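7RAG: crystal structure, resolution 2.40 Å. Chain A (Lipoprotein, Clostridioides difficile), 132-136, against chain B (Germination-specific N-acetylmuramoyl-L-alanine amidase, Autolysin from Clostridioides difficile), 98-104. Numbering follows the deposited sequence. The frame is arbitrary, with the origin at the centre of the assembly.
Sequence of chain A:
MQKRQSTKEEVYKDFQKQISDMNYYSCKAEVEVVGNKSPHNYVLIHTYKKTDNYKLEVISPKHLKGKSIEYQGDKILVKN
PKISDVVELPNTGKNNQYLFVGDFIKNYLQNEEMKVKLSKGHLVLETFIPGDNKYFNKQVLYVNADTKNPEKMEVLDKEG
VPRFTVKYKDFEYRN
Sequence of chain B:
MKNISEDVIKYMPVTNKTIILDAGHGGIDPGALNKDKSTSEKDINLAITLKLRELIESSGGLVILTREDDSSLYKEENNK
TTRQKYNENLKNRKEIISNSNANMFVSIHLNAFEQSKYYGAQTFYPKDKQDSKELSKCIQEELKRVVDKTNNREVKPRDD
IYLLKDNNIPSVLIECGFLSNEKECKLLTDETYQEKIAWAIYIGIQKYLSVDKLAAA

Chain A, residues 132-136: DNKYF
Chain B 98-104: SNSNANM

This is a small, polar contact in which one tyrosine hydroxyl of a lipoprotein loop donates to a single backbone carbonyl just where a helix of the amidase gives way to a loop, with a lysine lying alongside. The two stretches together bury 214 Å², and the backbones stay well apart: the nearest CA atoms, those of K134(A) and N101(B), are 7.3 Å from each other, so side chains of chain A must bridge the gap.

The central interaction is the hydrogen bond from Y135(A) OH to S100(B) O, 2.6 Å long. Tyrosine suits the place because its rigid ring carries a donor far from its own backbone. Y135(A) has phi/psi of -95/-31 and its CA-to-CB bond points toward chain B; chi1 of -64° (m) with chi2 of -75° sets the ring so that S100(B) O and N101(B) O both lie at its edge, near its plane, with Y135(A) CE2 3.9 Å from N101(B) O. The residue is buried, and its hydroxyl is satisfied by the carbonyl it meets.

The chain changes course just after the acceptor. S100(B), buried, has phi/psi of -86/-27, a sideways CA-to-CB bond and chi1 of -71° (m), but N101(B) is the first residue after the helix to leave helical values, at 55/40. Asparagine tolerates this positive phi better than most residues. A102(B) then extends to -80/168. N101(B) points its CA-to-CB bond toward chain A, with chi1 of -72° (m) and chi2 of 122°.

K134(A), at phi/psi -53/-35, also points toward chain B and is fully extended, all four chi angles t (165, -166, -163 and 167°). K134(A) NZ ends 3.3 Å from N99(B) O, where the angle is too poor for a hydrogen bond, 3.8 Å from S100(B) O and 3.7 Å from N101(B) OD1. A long, flexible chain carrying a positive charge is well matched to this group of oxygens, even without a defined hydrogen bond.

N133(A), at -67/130 with chi1 of -175° (t) and chi2 of -48°, shapes the loop from within. N133(A) OD1 accepts a short hydrogen bond from Y135(A) N at 2.5 Å and a weak one from F136(A) N at 3.3 Å, so its side chain braces the turn that carries the tyrosine. Across the contact, N133(A) ND2 comes only to 4.3 Å from N103(B) OD1, which is hydrogen-bonded elsewhere in the structure. N103(B), at -96/-17 with chi1 of -56° (m) and chi2 of 97°, starts sideways, but its end comes nearer to chain A.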

# COMPACT_ATOMS: atom_id res chain seq x y z
N ASP A 132 -6.91 -23.48 19.85
CA ASP A 132 -7.17 -24.92 19.95
C ASP A 132 -7.71 -25.49 18.65
O ASP A 132 -8.68 -26.27 18.64
CB ASP A 132 -8.10 -25.22 21.13
N ASN A 133 -7.09 -25.09 17.53
CA ASN A 133 -7.32 -25.75 16.24
C ASN A 133 -6.75 -27.16 16.31
O ASN A 133 -5.61 -27.37 16.76
CB ASN A 133 -6.66 -24.95 15.10
CG ASN A 133 -6.95 -25.51 13.70
OD1 ASN A 133 -6.82 -26.71 13.45
ND2 ASN A 133 -7.30 -24.63 12.76
N LYS A 134 -7.56 -28.14 15.91
CA LYS A 134 -7.10 -29.53 15.89
C LYS A 134 -5.80 -29.68 15.09
O LYS A 134 -4.93 -30.47 15.47
CB LYS A 134 -8.23 -30.39 15.30
CG LYS A 134 -7.88 -31.80 14.83
CD LYS A 134 -9.05 -32.32 13.98
CE LYS A 134 -9.06 -33.83 13.79
NZ LYS A 134 -10.39 -34.28 13.22
N TYR A 135 -5.63 -28.88 14.04
CA TYR A 135 -4.55 -29.05 13.09
C TYR A 135 -3.33 -28.18 13.38
O TYR A 135 -2.21 -28.58 13.03
CB TYR A 135 -5.05 -28.74 11.68
CG TYR A 135 -6.09 -29.71 11.22
CD1 TYR A 135 -5.74 -31.00 10.84
CD2 TYR A 135 -7.43 -29.35 11.18
CE1 TYR A 135 -6.68 -31.90 10.43
CE2 TYR A 135 -8.38 -30.24 10.76
CZ TYR A 135 -8.00 -31.52 10.39
OH TYR A 135 -8.94 -32.44 9.98
N PHE A 136 -3.53 -27.00 13.97
CA PHE A 136 -2.43 -26.10 14.33
C PHE A 136 -2.37 -26.04 15.85
O PHE A 136 -2.81 -25.08 16.47
CB PHE A 136 -2.65 -24.67 13.72
CG PHE A 136 -2.71 -24.62 12.22
CD1 PHE A 136 -1.63 -24.17 11.48
CD2 PHE A 136 -3.85 -25.03 11.54
CE1 PHE A 136 -1.69 -24.12 10.11
CE2 PHE A 136 -3.91 -24.98 10.17
CZ PHE A 136 -2.85 -24.52 9.45
N SER B 98 -17.89 -34.00 7.59
CA SER B 98 -18.38 -34.02 8.96
C SER B 98 -17.26 -34.19 9.98
O SER B 98 -17.28 -33.55 11.03
CB SER B 98 -19.39 -35.15 9.13
OG SER B 98 -20.59 -34.82 8.47
N ASN B 99 -16.29 -35.05 9.69
CA ASN B 99 -15.32 -35.45 10.69
C ASN B 99 -14.03 -34.62 10.67
O ASN B 99 -13.12 -34.89 11.46
CB ASN B 99 -15.00 -36.94 10.52
CG ASN B 99 -16.27 -37.81 10.53
OD1 ASN B 99 -17.02 -37.85 11.52
ND2 ASN B 99 -16.50 -38.51 9.42
N SER B 100 -13.96 -33.60 9.81
CA SER B 100 -12.71 -32.91 9.57
C SER B 100 -12.39 -31.78 10.54
O SER B 100 -11.21 -31.49 10.74
CB SER B 100 -12.71 -32.33 8.16
OG SER B 100 -12.61 -33.38 7.23
N ASN B 101 -13.39 -31.14 11.15
CA ASN B 101 -13.18 -29.88 11.88
C ASN B 101 -12.50 -28.84 10.98
O ASN B 101 -11.59 -28.12 11.39
CB ASN B 101 -12.36 -30.08 13.16
CG ASN B 101 -13.15 -30.76 14.24
OD1 ASN B 101 -12.77 -31.82 14.73
ND2 ASN B 101 -14.28 -30.17 14.61
N ALA B 102 -12.92 -28.80 9.73
CA ALA B 102 -12.42 -27.80 8.81
C ALA B 102 -13.14 -26.46 9.02
O ALA B 102 -14.16 -26.36 9.72
CB ALA B 102 -12.59 -28.29 7.37
N ASN B 103 -12.59 -25.42 8.41
CA ASN B 103 -13.21 -24.11 8.45
C ASN B 103 -14.06 -23.84 7.22
O ASN B 103 -14.91 -22.95 7.26
CB ASN B 103 -12.13 -23.03 8.59
CG ASN B 103 -11.26 -23.24 9.81
OD1 ASN B 103 -10.18 -23.81 9.72
ND2 ASN B 103 -11.75 -22.82 10.96
N MSE B 104 -13.89 -24.60 6.15
CA MSE B 104 -14.52 -24.24 4.88
C MSE B 104 -14.51 -25.40 3.90
O MSE B 104 -13.62 -26.24 3.95
CB MSE B 104 -13.80 -23.03 4.29
CG MSE B 104 -14.27 -22.62 2.92
SE MSE B 104 -13.09 -21.23 2.21
CE MSE B 104 -13.37 -19.79 3.56